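Local structure of cGAS/DncV-like nucleotidyltransferase in E. coli homolog (Elizabethkingia meningoseptica ATCC 13253 = NBRC 12535, 6E0O) at residues A[52-57]-A[191-196]; A[222-227]-A[258-263]; A[147-152]-A[263-268]. The protein synthesizes cyclic dinucleotide second messengers from nucleoside triphosphates, with magnesium as the likely cofactor, in a bacterial CBASS defence against phage. One frame throughout, in Å; residues are numbered along the deposited sequence.

Interaction 1 of 3, residues A[52-57]-A[191-196]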
ATOM      1  N   ASN A  52      -3.851   4.991  -3.050  1.00 12.84           N
ATOM      2  CA  ASN A  52      -3.334   6.000  -2.140  1.00 13.78           C
ATOM      3  C   ASN A  52      -2.449   7.024  -2.832  1.00 12.85           C
ATOM      4  O   ASN A  52      -1.984   7.965  -2.174  1.00 14.66           O
ATOM      5  CB  ASN A  52      -2.572   5.311  -1.011  1.00 14.55           C
ATOM      6  CG  ASN A  52      -3.414   4.269  -0.310  1.00 17.93           C
ATOM      7  OD1 ASN A  52      -4.564   4.523   0.029  1.00 21.62           O
ATOM      8  ND2 ASN A  52      -2.847   3.091  -0.093  1.00 19.61           N
ATOM      9  N   ASN A  53      -2.225   6.864  -4.132  1.00 13.32           N
ATOM     10  CA  ASN A  53      -1.431   7.783  -4.944  1.00 12.56           C
ATOM     11  C   ASN A  53       0.012   7.898  -4.454  1.00 12.77           C
ATOM     12  O   ASN A  53       0.557   8.994  -4.317  1.00 13.40           O
ATOM     13  CB  ASN A  53      -2.083   9.158  -5.064  1.00 13.70           C
ATOM     14  CG  ASN A  53      -1.598   9.915  -6.280  1.00 15.28           C
ATOM     15  OD1 ASN A  53      -1.246   9.316  -7.302  1.00 18.20           O
ATOM     16  ND2 ASN A  53      -1.573  11.236  -6.184  1.00 16.04           N
ATOM     17  N   THR A  54       0.648   6.752  -4.234  1.00 13.19           N
ATOM     18  CA  THR A  54       2.024   6.708  -3.755  1.00 13.07           C
ATOM     19  C   THR A  54       2.963   5.966  -4.706  1.00 13.80           C
ATOM     20  O   THR A  54       4.019   5.507  -4.276  1.00 15.22           O
ATOM     21  CB  THR A  54       2.063   6.076  -2.365  1.00 16.38           C
ATOM     22  OG1 THR A  54       1.495   4.765  -2.444  1.00 20.50           O
ATOM     23  CG2 THR A  54       1.290   6.913  -1.361  1.00 19.71           C
ATOM     24  N   ASN A  55       2.637   5.883  -5.993  1.00 14.14           N
ATOM     25  CA  ASN A  55       3.502   5.192  -6.943  1.00 14.55           C
ATOM     26  C   ASN A  55       4.716   6.039  -7.299  1.00 14.36           C
ATOM     27  O   ASN A  55       4.591   7.233  -7.569  1.00 17.70           O
ATOM     28  CB  ASN A  55       2.757   4.962  -8.255  1.00 19.43           C
ATOM     29  CG  ASN A  55       1.908   3.739  -8.242  1.00 22.00           C
ATOM     30  OD1 ASN A  55       2.356   2.658  -7.864  1.00 24.42           O
ATOM     31  ND2 ASN A  55       0.661   3.897  -8.655  1.00 23.88           N
ATOM     32  N   VAL A  56       5.887   5.404  -7.355  1.00 14.18           N
ATOM     33  CA  VAL A  56       7.108   6.124  -7.708  1.00 14.54           C
ATOM     34  C   VAL A  56       7.872   5.421  -8.822  1.00 15.69           C
ATOM     35  O   VAL A  56       9.024   5.762  -9.113  1.00 20.37           O
ATOM     36  CB  VAL A  56       8.012   6.350  -6.481  1.00 14.15           C
ATOM     37  CG1 VAL A  56       7.258   7.107  -5.405  1.00 15.35           C
ATOM     38  CG2 VAL A  56       8.525   5.022  -5.932  1.00 17.51           C
ATOM     39  N   ARG A  57       7.241   4.452  -9.468  1.00 17.91           N
ATOM     40  CA  ARG A  57       7.876   3.726 -10.553  1.00 21.93           C
ATOM     41  C   ARG A  57       6.973   3.735 -11.771  1.00 21.81           C
ATOM     42  O   ARG A  57       5.745   3.703 -11.658  1.00 25.44           O
ATOM     43  CB  ARG A  57       8.217   2.293 -10.138  1.00 27.69           C
ATOM     44  CG  ARG A  57       9.284   2.256  -9.053  1.00 33.28           C
ATOM     45  CD  ARG A  57       9.904   0.887  -8.900  1.00 38.82           C
ATOM     46  NE  ARG A  57      11.357   0.929  -9.064  1.00 43.41           N
ATOM     47  CZ  ARG A  57      12.180  -0.056  -8.721  1.00 44.71           C
ATOM     48  NH1 ARG A  57      11.696  -1.164  -8.179  1.00 46.47           N
ATOM     49  NH2 ARG A  57      13.487   0.070  -8.912  1.00 45.03           N
ATOM     50  N   ARG A 191       4.114  13.184  -0.187  1.00 10.25           N
ATOM     51  CA  ARG A 191       5.354  13.514  -0.885  1.00 10.32           C
ATOM     52  C   ARG A 191       6.560  12.925  -0.169  1.00 10.53           C
ATOM     53  O   ARG A 191       7.476  12.408  -0.817  1.00 10.73           O
ATOM     54  CB  ARG A 191       5.450  15.028  -1.064  1.00 10.53           C
ATOM     55  CG  ARG A 191       4.470  15.488  -2.111  1.00 11.11           C
ATOM     56  CD  ARG A 191       4.382  16.974  -2.257  1.00 12.29           C
ATOM     57  NE  ARG A 191       3.243  17.297  -3.111  1.00 13.29           N
ATOM     58  CZ  ARG A 191       2.879  18.526  -3.431  1.00 14.29           C
ATOM     59  NH1 ARG A 191       3.582  19.551  -2.977  1.00 16.86           N
ATOM     60  NH2 ARG A 191       1.812  18.720  -4.186  1.00 15.30           N
ATOM     61  N   MET A 192       6.555  12.955   1.166  1.00 10.98           N
ATOM     62  CA  MET A 192       7.629  12.340   1.937  1.00 10.49           C
ATOM     63  C   MET A 192       7.589  10.816   1.837  1.00 10.18           C
ATOM     64  O   MET A 192       8.640  10.174   1.731  1.00 11.05           O
ATOM     65  CB  MET A 192       7.536  12.794   3.392  1.00 10.73           C
ATOM     66  CG  MET A 192       7.854  14.272   3.575  1.00 11.71           C
ATOM     67  SD  MET A 192       9.552  14.697   3.110  1.00 12.25           S
ATOM     68  CE  MET A 192       9.301  16.112   2.046  1.00 13.88           C
ATOM     69  N   VAL A 193       6.390  10.220   1.845  1.00 10.51           N
ATOM     70  CA  VAL A 193       6.280   8.782   1.603  1.00 10.54           C
ATOM     71  C   VAL A 193       6.916   8.433   0.266  1.00 10.69           C
ATOM     72  O   VAL A 193       7.691   7.474   0.152  1.00 11.62           O
ATOM     73  CB  VAL A 193       4.810   8.335   1.651  1.00 10.51           C
ATOM     74  CG1 VAL A 193       4.654   6.916   1.091  1.00 11.14           C
ATOM     75  CG2 VAL A 193       4.259   8.413   3.060  1.00 10.90           C
ATOM     76  N   ARG A 194       6.577   9.195  -0.778  1.00 10.40           N
ATOM     77  CA  ARG A 194       7.120   8.903  -2.099  1.00 10.96           C
ATOM     78  C   ARG A 194       8.640   9.022  -2.115  1.00 10.31           C
ATOM     79  O   ARG A 194       9.325   8.176  -2.698  1.00 11.56           O
ATOM     80  CB  ARG A 194       6.465   9.791  -3.150  1.00 10.62           C
ATOM     81  CG  ARG A 194       4.990   9.484  -3.321  1.00 10.65           C
ATOM     82  CD  ARG A 194       4.392  10.339  -4.452  1.00 13.57           C
ATOM     83  NE  ARG A 194       2.965  10.553  -4.261  1.00 13.07           N
ATOM     84  CZ  ARG A 194       2.388  11.735  -4.057  1.00 12.26           C
ATOM     85  NH1 ARG A 194       3.101  12.858  -4.031  1.00 13.32           N
ATOM     86  NH2 ARG A 194       1.079  11.796  -3.888  1.00 13.19           N
ATOM     87  N   ILE A 195       9.194  10.064  -1.491  1.00 10.73           N
ATOM     88  CA  ILE A 195      10.651  10.192  -1.449  1.00 10.54           C
ATOM     89  C   ILE A 195      11.271   8.965  -0.794  1.00 11.42           C
ATOM     90  O   ILE A 195      12.258   8.409  -1.282  1.00 11.57           O
ATOM     91  CB  ILE A 195      11.073  11.481  -0.722  1.00 11.54           C
ATOM     92  CG1 ILE A 195      10.742  12.712  -1.552  1.00 11.63           C
ATOM     93  CG2 ILE A 195      12.568  11.434  -0.403  1.00 13.03           C
ATOM     94  CD1 ILE A 195      10.813  14.008  -0.763  1.00 12.98           C
ATOM     95  N   LEU A 196      10.720   8.545   0.341  1.00 10.95           N
ATOM     96  CA  LEU A 196      11.283   7.402   1.046  1.00 10.67           C
ATOM     97  C   LEU A 196      11.107   6.102   0.267  1.00 11.10           C
ATOM     98  O   LEU A 196      11.958   5.218   0.366  1.00 11.89           O
ATOM     99  CB  LEU A 196      10.704   7.312   2.458  1.00 11.19           C
ATOM    100  CG  LEU A 196      11.180   8.442   3.382  1.00 12.18           C
ATOM    101  CD1 LEU A 196      10.420   8.378   4.704  1.00 15.28           C
ATOM    102  CD2 LEU A 196      12.665   8.390   3.657  1.00 14.50           C
TER

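Interaction 2 of 3, residues A[222-227]-A[258-263]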
ATOM      1  N   LEU A 222       4.864   4.560   9.012  1.00 10.28           N
ATOM      2  CA  LEU A 222       5.888   5.271   9.772  1.00 11.23           C
ATOM      3  C   LEU A 222       5.739   6.775   9.598  1.00 10.40           C
ATOM      4  O   LEU A 222       5.728   7.526  10.579  1.00 11.27           O
ATOM      5  CB  LEU A 222       7.284   4.844   9.334  1.00 10.43           C
ATOM      6  CG  LEU A 222       7.686   3.405   9.656  1.00 11.70           C
ATOM      7  CD1 LEU A 222       8.996   3.080   8.941  1.00 13.05           C
ATOM      8  CD2 LEU A 222       7.803   3.189  11.145  1.00 12.08           C
ATOM      9  N   VAL A 223       5.645   7.241   8.350  1.00 10.27           N
ATOM     10  CA  VAL A 223       5.550   8.679   8.125  1.00 10.14           C
ATOM     11  C   VAL A 223       4.243   9.219   8.695  1.00 10.31           C
ATOM     12  O   VAL A 223       4.186  10.367   9.152  1.00 10.86           O
ATOM     13  CB  VAL A 223       5.731   9.004   6.630  1.00 10.79           C
ATOM     14  CG1 VAL A 223       5.703  10.500   6.410  1.00 11.21           C
ATOM     15  CG2 VAL A 223       7.036   8.418   6.103  1.00 11.58           C
ATOM     16  N   TYR A 224       3.189   8.406   8.688  1.00 10.03           N
ATOM     17  CA  TYR A 224       1.891   8.834   9.186  1.00 11.01           C
ATOM     18  C   TYR A 224       1.969   9.249  10.648  1.00 11.67           C
ATOM     19  O   TYR A 224       1.220  10.131  11.084  1.00 11.66           O
ATOM     20  CB  TYR A 224       0.864   7.696   9.011  1.00 11.71           C
ATOM     21  CG  TYR A 224      -0.523   8.088   9.467  1.00 11.56           C
ATOM     22  CD1 TYR A 224      -1.337   8.857   8.653  1.00 11.48           C
ATOM     23  CD2 TYR A 224      -1.008   7.727  10.716  1.00 13.06           C
ATOM     24  CE1 TYR A 224      -2.592   9.253   9.070  1.00 11.98           C
ATOM     25  CE2 TYR A 224      -2.256   8.115  11.134  1.00 13.24           C
ATOM     26  CZ  TYR A 224      -3.042   8.871  10.310  1.00 12.76           C
ATOM     27  OH  TYR A 224      -4.288   9.259  10.733  1.00 13.84           O
ATOM     28  N   ASN A 225       2.852   8.625  11.422  1.00 11.05           N
ATOM     29  CA  ASN A 225       2.955   8.904  12.849  1.00 11.40           C
ATOM     30  C   ASN A 225       3.843  10.098  13.169  1.00 11.53           C
ATOM     31  O   ASN A 225       3.945  10.482  14.342  1.00 13.66           O
ATOM     32  CB  ASN A 225       3.420   7.653  13.603  1.00 12.26           C
ATOM     33  CG  ASN A 225       2.316   6.617  13.743  1.00 12.56           C
ATOM     34  OD1 ASN A 225       1.617   6.566  14.756  1.00 12.92           O
ATOM     35  ND2 ASN A 225       2.148   5.786  12.722  1.00 12.34           N
ATOM     36  N   VAL A 226       4.466  10.703  12.169  1.00 11.50           N
ATOM     37  CA  VAL A 226       5.207  11.948  12.404  1.00 11.16           C
ATOM     38  C   VAL A 226       4.214  13.067  12.595  1.00 11.11           C
ATOM     39  O   VAL A 226       3.320  13.257  11.741  1.00 12.22           O
ATOM     40  CB  VAL A 226       6.137  12.231  11.218  1.00 11.89           C
ATOM     41  CG1 VAL A 226       6.822  13.585  11.390  1.00 12.57           C
ATOM     42  CG2 VAL A 226       7.166  11.127  11.064  1.00 12.58           C
ATOM     43  N   PRO A 227       4.279  13.855  13.674  1.00 12.88           N
ATOM     44  CA  PRO A 227       3.270  14.891  13.894  1.00 13.60           C
ATOM     45  C   PRO A 227       3.212  15.892  12.751  1.00 11.63           C
ATOM     46  O   PRO A 227       4.221  16.215  12.122  1.00 12.41           O
ATOM     47  CB  PRO A 227       3.710  15.557  15.199  1.00 16.24           C
ATOM     48  CG  PRO A 227       4.440  14.453  15.933  1.00 17.77           C
ATOM     49  CD  PRO A 227       5.194  13.732  14.833  1.00 14.30           C
ATOM     50  N   THR A 258       0.539   3.891  15.296  1.00 11.47           N
ATOM     51  CA  THR A 258      -0.639   3.248  14.732  1.00 11.60           C
ATOM     52  C   THR A 258      -0.421   2.954  13.248  1.00 11.28           C
ATOM     53  O   THR A 258       0.427   3.554  12.585  1.00 12.03           O
ATOM     54  CB  THR A 258      -1.897   4.111  14.889  1.00 13.19           C
ATOM     55  OG1 THR A 258      -1.831   5.231  14.001  1.00 13.92           O
ATOM     56  CG2 THR A 258      -2.065   4.622  16.308  1.00 15.64           C
ATOM     57  N   GLU A 259      -1.216   2.028  12.718  1.00 12.11           N
ATOM     58  CA  GLU A 259      -1.387   1.952  11.276  1.00 11.50           C
ATOM     59  C   GLU A 259      -2.077   3.225  10.809  1.00 11.22           C
ATOM     60  O   GLU A 259      -2.661   3.959  11.604  1.00 12.05           O
ATOM     61  CB  GLU A 259      -2.186   0.700  10.905  1.00 12.42           C
ATOM     62  CG  GLU A 259      -1.414  -0.581  11.247  1.00 13.19           C
ATOM     63  CD  GLU A 259      -2.070  -1.868  10.798  1.00 17.45           C
ATOM     64  OE1 GLU A 259      -3.256  -1.850  10.433  1.00 21.83           O
ATOM     65  OE2 GLU A 259      -1.390  -2.915  10.810  1.00 18.98           O
ATOM     66  N   VAL A 260      -1.986   3.502   9.508  1.00 11.37           N
ATOM     67  CA  VAL A 260      -2.672   4.665   8.951  1.00 11.89           C
ATOM     68  C   VAL A 260      -4.157   4.601   9.266  1.00 11.99           C
ATOM     69  O   VAL A 260      -4.793   5.633   9.495  1.00 13.58           O
ATOM     70  CB  VAL A 260      -2.421   4.783   7.434  1.00 12.10           C
ATOM     71  CG1 VAL A 260      -3.171   5.981   6.883  1.00 11.91           C
ATOM     72  CG2 VAL A 260      -0.936   4.902   7.129  1.00 11.94           C
ATOM     73  N   ASN A 261      -4.730   3.393   9.295  1.00 12.63           N
ATOM     74  CA  ASN A 261      -6.154   3.234   9.574  1.00 12.82           C
ATOM     75  C   ASN A 261      -6.537   3.660  10.988  1.00 13.21           C
ATOM     76  O   ASN A 261      -7.730   3.802  11.262  1.00 14.47           O
ATOM     77  CB  ASN A 261      -6.603   1.794   9.296  1.00 13.67           C
ATOM     78  CG  ASN A 261      -5.860   0.765  10.126  1.00 13.37           C
ATOM     79  OD1 ASN A 261      -5.675   0.926  11.326  1.00 13.78           O
ATOM     80  ND2 ASN A 261      -5.431  -0.303   9.478  1.00 14.84           N
ATOM     81  N   ARG A 262      -5.571   3.846  11.885  1.00 13.47           N
ATOM     82  CA  ARG A 262      -5.796   4.282  13.264  1.00 14.63           C
ATOM     83  C   ARG A 262      -6.642   3.307  14.072  1.00 15.69           C
ATOM     84  O   ARG A 262      -7.120   3.658  15.164  1.00 18.67           O
ATOM     85  CB  ARG A 262      -6.384   5.696  13.354  1.00 17.85           C
ATOM     86  CG  ARG A 262      -5.367   6.780  13.104  1.00 22.38           C
ATOM     87  CD  ARG A 262      -5.896   8.152  13.478  1.00 27.93           C
ATOM     88  NE  ARG A 262      -4.809   9.045  13.867  1.00 35.07           N
ATOM     89  CZ  ARG A 262      -4.863  10.371  13.799  1.00 39.60           C
ATOM     90  NH1 ARG A 262      -5.953  10.975  13.348  1.00 41.69           N
ATOM     91  NH2 ARG A 262      -3.817  11.093  14.176  1.00 41.83           N
ATOM     92  N   LEU A 263      -6.837   2.096  13.569  1.00 14.10           N
ATOM     93  CA  LEU A 263      -7.634   1.095  14.252  1.00 15.07           C
ATOM     94  C   LEU A 263      -6.786   0.075  14.985  1.00 14.61           C
ATOM     95  O   LEU A 263      -7.277  -0.549  15.929  1.00 15.94           O
ATOM     96  CB  LEU A 263      -8.508   0.349  13.241  1.00 16.75           C
ATOM     97  CG  LEU A 263      -9.599   1.192  12.587  1.00 18.24           C
ATOM     98  CD1 LEU A 263     -10.125   0.490  11.356  1.00 20.34           C
ATOM     99  CD2 LEU A 263     -10.715   1.458  13.580  1.00 20.53           C
TER

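Interaction 3 of 3, residues A[147-152]-A[263-268]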
ATOM      1  N   SER A 147     -11.990  -2.789  17.174  1.00 17.02           N
ATOM      2  CA  SER A 147     -10.781  -2.019  17.418  1.00 17.64           C
ATOM      3  C   SER A 147     -10.813  -1.521  18.855  1.00 19.12           C
ATOM      4  O   SER A 147     -11.704  -0.749  19.224  1.00 21.78           O
ATOM      5  CB  SER A 147     -10.733  -0.818  16.478  1.00 16.79           C
ATOM      6  OG  SER A 147      -9.741   0.104  16.895  1.00 18.69           O
ATOM      7  N   THR A 148      -9.835  -1.939  19.659  1.00 22.18           N
ATOM      8  CA  THR A 148      -9.722  -1.370  20.997  1.00 25.19           C
ATOM      9  C   THR A 148      -9.197   0.059  20.946  1.00 23.12           C
ATOM     10  O   THR A 148      -9.543   0.878  21.805  1.00 26.10           O
ATOM     11  CB  THR A 148      -8.844  -2.244  21.894  1.00 30.26           C
ATOM     12  OG1 THR A 148      -7.536  -2.383  21.331  1.00 33.88           O
ATOM     13  CG2 THR A 148      -9.462  -3.619  22.064  1.00 29.44           C
ATOM     14  N   LEU A 149      -8.381   0.386  19.939  1.00 22.16           N
ATOM     15  CA  LEU A 149      -7.859   1.745  19.834  1.00 22.55           C
ATOM     16  C   LEU A 149      -8.986   2.758  19.731  1.00 21.79           C
ATOM     17  O   LEU A 149      -8.945   3.816  20.370  1.00 25.90           O
ATOM     18  CB  LEU A 149      -6.943   1.860  18.619  1.00 24.22           C
ATOM     19  CG  LEU A 149      -5.446   1.672  18.848  1.00 28.70           C
ATOM     20  CD1 LEU A 149      -5.145   0.305  19.438  1.00 35.67           C
ATOM     21  CD2 LEU A 149      -4.682   1.882  17.544  1.00 26.88           C
ATOM     22  N   GLN A 150     -10.002   2.455  18.927  1.00 20.97           N
ATOM     23  CA  GLN A 150     -11.141   3.343  18.746  1.00 23.82           C
ATOM     24  C   GLN A 150     -12.400   2.863  19.454  1.00 24.44           C
ATOM     25  O   GLN A 150     -13.420   3.553  19.401  1.00 28.33           O
ATOM     26  CB  GLN A 150     -11.421   3.544  17.253  1.00 24.76           C
ATOM     27  CG  GLN A 150     -10.338   4.338  16.544  1.00 26.62           C
ATOM     28  CD  GLN A 150     -10.735   4.744  15.143  1.00 31.75           C
ATOM     29  OE1 GLN A 150     -11.921   4.899  14.838  1.00 34.83           O
ATOM     30  NE2 GLN A 150      -9.743   4.913  14.275  1.00 31.89           N
ATOM     31  N   SER A 151     -12.354   1.715  20.120  1.00 23.96           N
ATOM     32  CA  SER A 151     -13.512   1.164  20.820  1.00 25.21           C
ATOM     33  C   SER A 151     -14.735   1.093  19.907  1.00 26.24           C
ATOM     34  O   SER A 151     -15.841   1.502  20.271  1.00 29.46           O
ATOM     35  CB  SER A 151     -13.819   1.952  22.097  1.00 29.92           C
ATOM     36  OG  SER A 151     -12.731   1.909  23.003  1.00 35.07           O
ATOM     37  N   VAL A 152     -14.532   0.564  18.701  1.00 24.84           N
ATOM     38  CA  VAL A 152     -15.628   0.393  17.754  1.00 24.51           C
ATOM     39  C   VAL A 152     -15.360  -0.833  16.898  1.00 21.20           C
ATOM     40  O   VAL A 152     -14.211  -1.227  16.681  1.00 20.61           O
ATOM     41  CB  VAL A 152     -15.828   1.629  16.841  1.00 28.19           C
ATOM     42  CG1 VAL A 152     -16.126   2.870  17.659  1.00 34.73           C
ATOM     43  CG2 VAL A 152     -14.611   1.834  15.944  1.00 28.68           C
ATOM     44  N   LEU A 263      -6.837   2.096  13.569  1.00 14.10           N
ATOM     45  CA  LEU A 263      -7.634   1.095  14.252  1.00 15.07           C
ATOM     46  C   LEU A 263      -6.786   0.075  14.985  1.00 14.61           C
ATOM     47  O   LEU A 263      -7.277  -0.549  15.929  1.00 15.94           O
ATOM     48  CB  LEU A 263      -8.508   0.349  13.241  1.00 16.75           C
ATOM     49  CG  LEU A 263      -9.599   1.192  12.587  1.00 18.24           C
ATOM     50  CD1 LEU A 263     -10.125   0.490  11.356  1.00 20.34           C
ATOM     51  CD2 LEU A 263     -10.715   1.458  13.580  1.00 20.53           C
ATOM     52  N   PHE A 264      -5.537  -0.112  14.561  1.00 14.72           N
ATOM     53  CA  PHE A 264      -4.653  -1.130  15.101  1.00 15.10           C
ATOM     54  C   PHE A 264      -3.245  -0.570  15.167  1.00 13.78           C
ATOM     55  O   PHE A 264      -2.905   0.394  14.478  1.00 13.71           O
ATOM     56  CB  PHE A 264      -4.755  -2.404  14.272  1.00 17.17           C
ATOM     57  CG  PHE A 264      -6.125  -2.995  14.313  1.00 18.59           C
ATOM     58  CD1 PHE A 264      -6.518  -3.763  15.393  1.00 20.05           C
ATOM     59  CD2 PHE A 264      -7.041  -2.732  13.315  1.00 20.18           C
ATOM     60  CE1 PHE A 264      -7.785  -4.288  15.463  1.00 23.49           C
ATOM     61  CE2 PHE A 264      -8.318  -3.257  13.378  1.00 22.76           C
ATOM     62  CZ  PHE A 264      -8.690  -4.031  14.456  1.00 22.88           C
ATOM     63  N   TRP A 265      -2.450  -1.170  16.043  1.00 14.56           N
ATOM     64  CA  TRP A 265      -1.087  -0.731  16.260  1.00 13.72           C
ATOM     65  C   TRP A 265      -0.184  -1.226  15.139  1.00 12.98           C
ATOM     66  O   TRP A 265      -0.314  -2.359  14.669  1.00 14.23           O
ATOM     67  CB  TRP A 265      -0.553  -1.299  17.573  1.00 15.27           C
ATOM     68  CG  TRP A 265      -1.216  -0.822  18.818  1.00 19.73           C
ATOM     69  CD1 TRP A 265      -1.910  -1.584  19.714  1.00 26.65           C
ATOM     70  CD2 TRP A 265      -1.234   0.516  19.329  1.00 19.75           C
ATOM     71  NE1 TRP A 265      -2.361  -0.803  20.747  1.00 28.78           N
ATOM     72  CE2 TRP A 265      -1.959   0.490  20.538  1.00 24.63           C
ATOM     73  CE3 TRP A 265      -0.706   1.732  18.889  1.00 18.05           C
ATOM     74  CZ2 TRP A 265      -2.178   1.635  21.304  1.00 26.65           C
ATOM     75  CZ3 TRP A 265      -0.929   2.868  19.648  1.00 20.64           C
ATOM     76  CH2 TRP A 265      -1.652   2.809  20.845  1.00 24.32           C
ATOM     77  N   LEU A 266       0.777  -0.390  14.753  1.00 12.41           N
ATOM     78  CA  LEU A 266       1.744  -0.796  13.740  1.00 11.69           C
ATOM     79  C   LEU A 266       2.604  -1.945  14.241  1.00 12.36           C
ATOM     80  O   LEU A 266       2.869  -2.901  13.500  1.00 13.56           O
ATOM     81  CB  LEU A 266       2.616   0.392  13.357  1.00 11.65           C
ATOM     82  CG  LEU A 266       3.624   0.134  12.244  1.00 12.22           C
ATOM     83  CD1 LEU A 266       2.962  -0.342  10.973  1.00 12.41           C
ATOM     84  CD2 LEU A 266       4.450   1.399  11.983  1.00 12.53           C
ATOM     85  N   PHE A 267       3.061  -1.867  15.483  1.00 12.28           N
ATOM     86  CA  PHE A 267       3.933  -2.891  16.060  1.00 12.94           C
ATOM     87  C   PHE A 267       3.130  -3.868  16.915  1.00 13.53           C
ATOM     88  O   PHE A 267       3.494  -4.239  18.019  1.00 17.08           O
ATOM     89  CB  PHE A 267       5.088  -2.227  16.803  1.00 12.78           C
ATOM     90  CG  PHE A 267       5.888  -1.322  15.905  1.00 12.38           C
ATOM     91  CD1 PHE A 267       6.629  -1.855  14.858  1.00 13.71           C
ATOM     92  CD2 PHE A 267       5.857   0.055  16.055  1.00 13.72           C
ATOM     93  CE1 PHE A 267       7.345  -1.035  14.002  1.00 14.86           C
ATOM     94  CE2 PHE A 267       6.563   0.878  15.196  1.00 14.39           C
ATOM     95  CZ  PHE A 267       7.309   0.327  14.167  1.00 14.67           C
ATOM     96  N   SER A 268       2.010  -4.305  16.343  1.00 14.40           N
ATOM     97  CA  SER A 268       1.144  -5.310  16.943  1.00 15.35           C
ATOM     98  C   SER A 268       1.823  -6.672  16.960  1.00 14.09           C
ATOM     99  O   SER A 268       2.692  -6.971  16.138  1.00 15.46           O
ATOM    100  CB  SER A 268      -0.132  -5.413  16.113  1.00 19.77           C
ATOM    101  OG  SER A 268      -0.786  -6.644  16.298  1.00 24.56           O
TER
HETATM  102  O   HOH W   1      -7.304  -2.002  18.345  1.00 21.93           O

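Interaction 1 of 3, residues A[52-57]-A[191-196]
The carbonyl oxygen of Asn53 is gripped by two nitrogens of the Arg194 guanidinium. Arg194 NE reaches Asn53 O at 2.9 Å, and Arg194 NH2 meets the same Asn53 O at 2.9 Å. This is a side-on grip, NE and one NH closing on a single acceptor, which lies in the guanidinium plane. NE approaches in the carbonyl plane, whereas NH2 comes nearly along the C=O axis. Because both N-H groups belong to the same rigid guanidinium, neither points straight at the shared oxygen, and the N-H...O angles are 149° and 145°. Asn53 is the first residue to leave helical geometry after helix 48-52, and its positive phi marks the turn where the chain hands this carbonyl to helix 188-205.

The arginine chain runs extended from CG to NE, and its remaining terminal nitrogen, NH1, bonds Ser12 O, so the guanidinium ties two loops to the helix. The Asn53 amide stands beside it, ND2 lying 3.6 Å from Arg194 NH2 with the two planes 62° apart; this is packing.

Further along, Val56 CG1 rests on the start of the arginine chain, 3.6 Å from Arg194 CB and equally close to the Arg194 carbonyl oxygen. One residue before the arginine, Val193 CG1 touches Thr54 CG2 at 4.2 Å, a looser methyl contact. The Thr54 carbonyl is bonded by Lys197 NZ from the next helical turn.

Asn52 and Lys197 probably both contribute to the GTP site, and Asn55, which bonds Ser49, lies about 6 Å from the bound magnesium ion by its side chain. The arrangement therefore fastens the loop behind the Gly-Ser motif of the nucleotidyltransferase fold to a helix beside the active-site cleft of this CD-NTase.

Interaction 2 of 3, residues A[222-227]-A[258-263]
Tyr224 lays one face of its ring against Val260, at the point where the C-terminal end of helix 216-224 meets a type I beta turn running from Glu259 to Arg262. With CG anti to the backbone N, the ring leaves the helix toward the turn. Val260 CA sits over the face, 4.0 Å from the ring centroid and 15° off the normal, a CH-pi contact displaced toward the rim. The valine methyls take the near end of the tyrosine: Val260 CG2 packs on Tyr224 CB and Val260 CG1 on Tyr224 CD1, each at 3.8 Å. Lys181 of helix 171-184 adds a cation-pi contact to the same ring.

The far end of the tyrosine meets Arg262 crosswise. Ring and guanidinium planes are 75° apart, and the hydroxyl oxygen stands 3.1 Å above one face of the guanidinium, near its rim. Tyr224 OH and Arg262 NE are close, yet the angle is too poor for a hydrogen bond, so the hydroxyl simply rests on that flat group.

Next along the chain, Asn225 uses both ends of its amide on the backbone of Thr258, closing a ring of two bonds. ND2 donates within its amide plane to a lone pair of Thr258 O; it also bonds Cys221 O, back in the helix. This fixes the amide's flip.

Glu259 O accepts the turn's own Arg262 N and, from the residue before the turn, Thr258 OG1, which arrive from opposite faces of its plane. The returning half of the amide pair is less ideal: Thr258 N reaches Asn225 OD1 at 2.9 Å, tilted 25° from the carbonyl plane.

Interaction 3 of 3, residues A[147-152]-A[263-268]
The backbones come closest where Ser147 CA lies 5.4 Å from Leu263 CA, at the end of a beta hairpin whose turn carries a G1 bulge, Ser151 and Val152 both facing Ser147. The hairpin joins strands 135-147 and 152-160, and its tip leans on the loop before helix 275-289.

Ser147 OG, anti to its own backbone N (chi1 167°), donates to an in-plane lone pair of Leu263 O at 2.7 Å. The same hydroxyl oxygen accepts from Gln150 N, an ST motif, so it ties the turn together while bonding across. A water also donates to Leu263 O and accepts from Leu149 N, making a second, bridged link.

Beside this polar core, Leu263 CD2 lies against the Gln150 amide, 3.6 Å from Gln150 CD. The amide is held by NE2 bonding Arg262 O. Phe264 brings its CZ to within 4.1 Å of Ser147 CA.

Leu149 spans the loop with its two methyls: CD2 packs on the Phe264 backbone, and CD1 makes a CH-pi contact over the face of the Trp265 five-membered ring, 3.2 Å above the indole plane and 3.3 Å from Trp265 NE1.

In the fold
Interaction 1 comes first along the chain by its opening segment, and interaction 3 crosses it, opening at 147-152 before helix 188-205 is reached; interaction 2 lies wholly within the span that interaction 3 closes. Centres of interactions 2 and 3 are about 11 Å apart and those of 1 and 2 about 16 Å, but 1 and 3 stand about 25 Å apart. Val223 of helix 216-224 packs on Val193 and Leu196 of helix 188-205, joining the first two, while Leu263 belongs to both others. Interactions 1 and 3 thus fasten two separate parts of the nucleotidyltransferase region to the helical half, and interaction 2 joins helix 216-224 to the loop before helix 275-289 within that half.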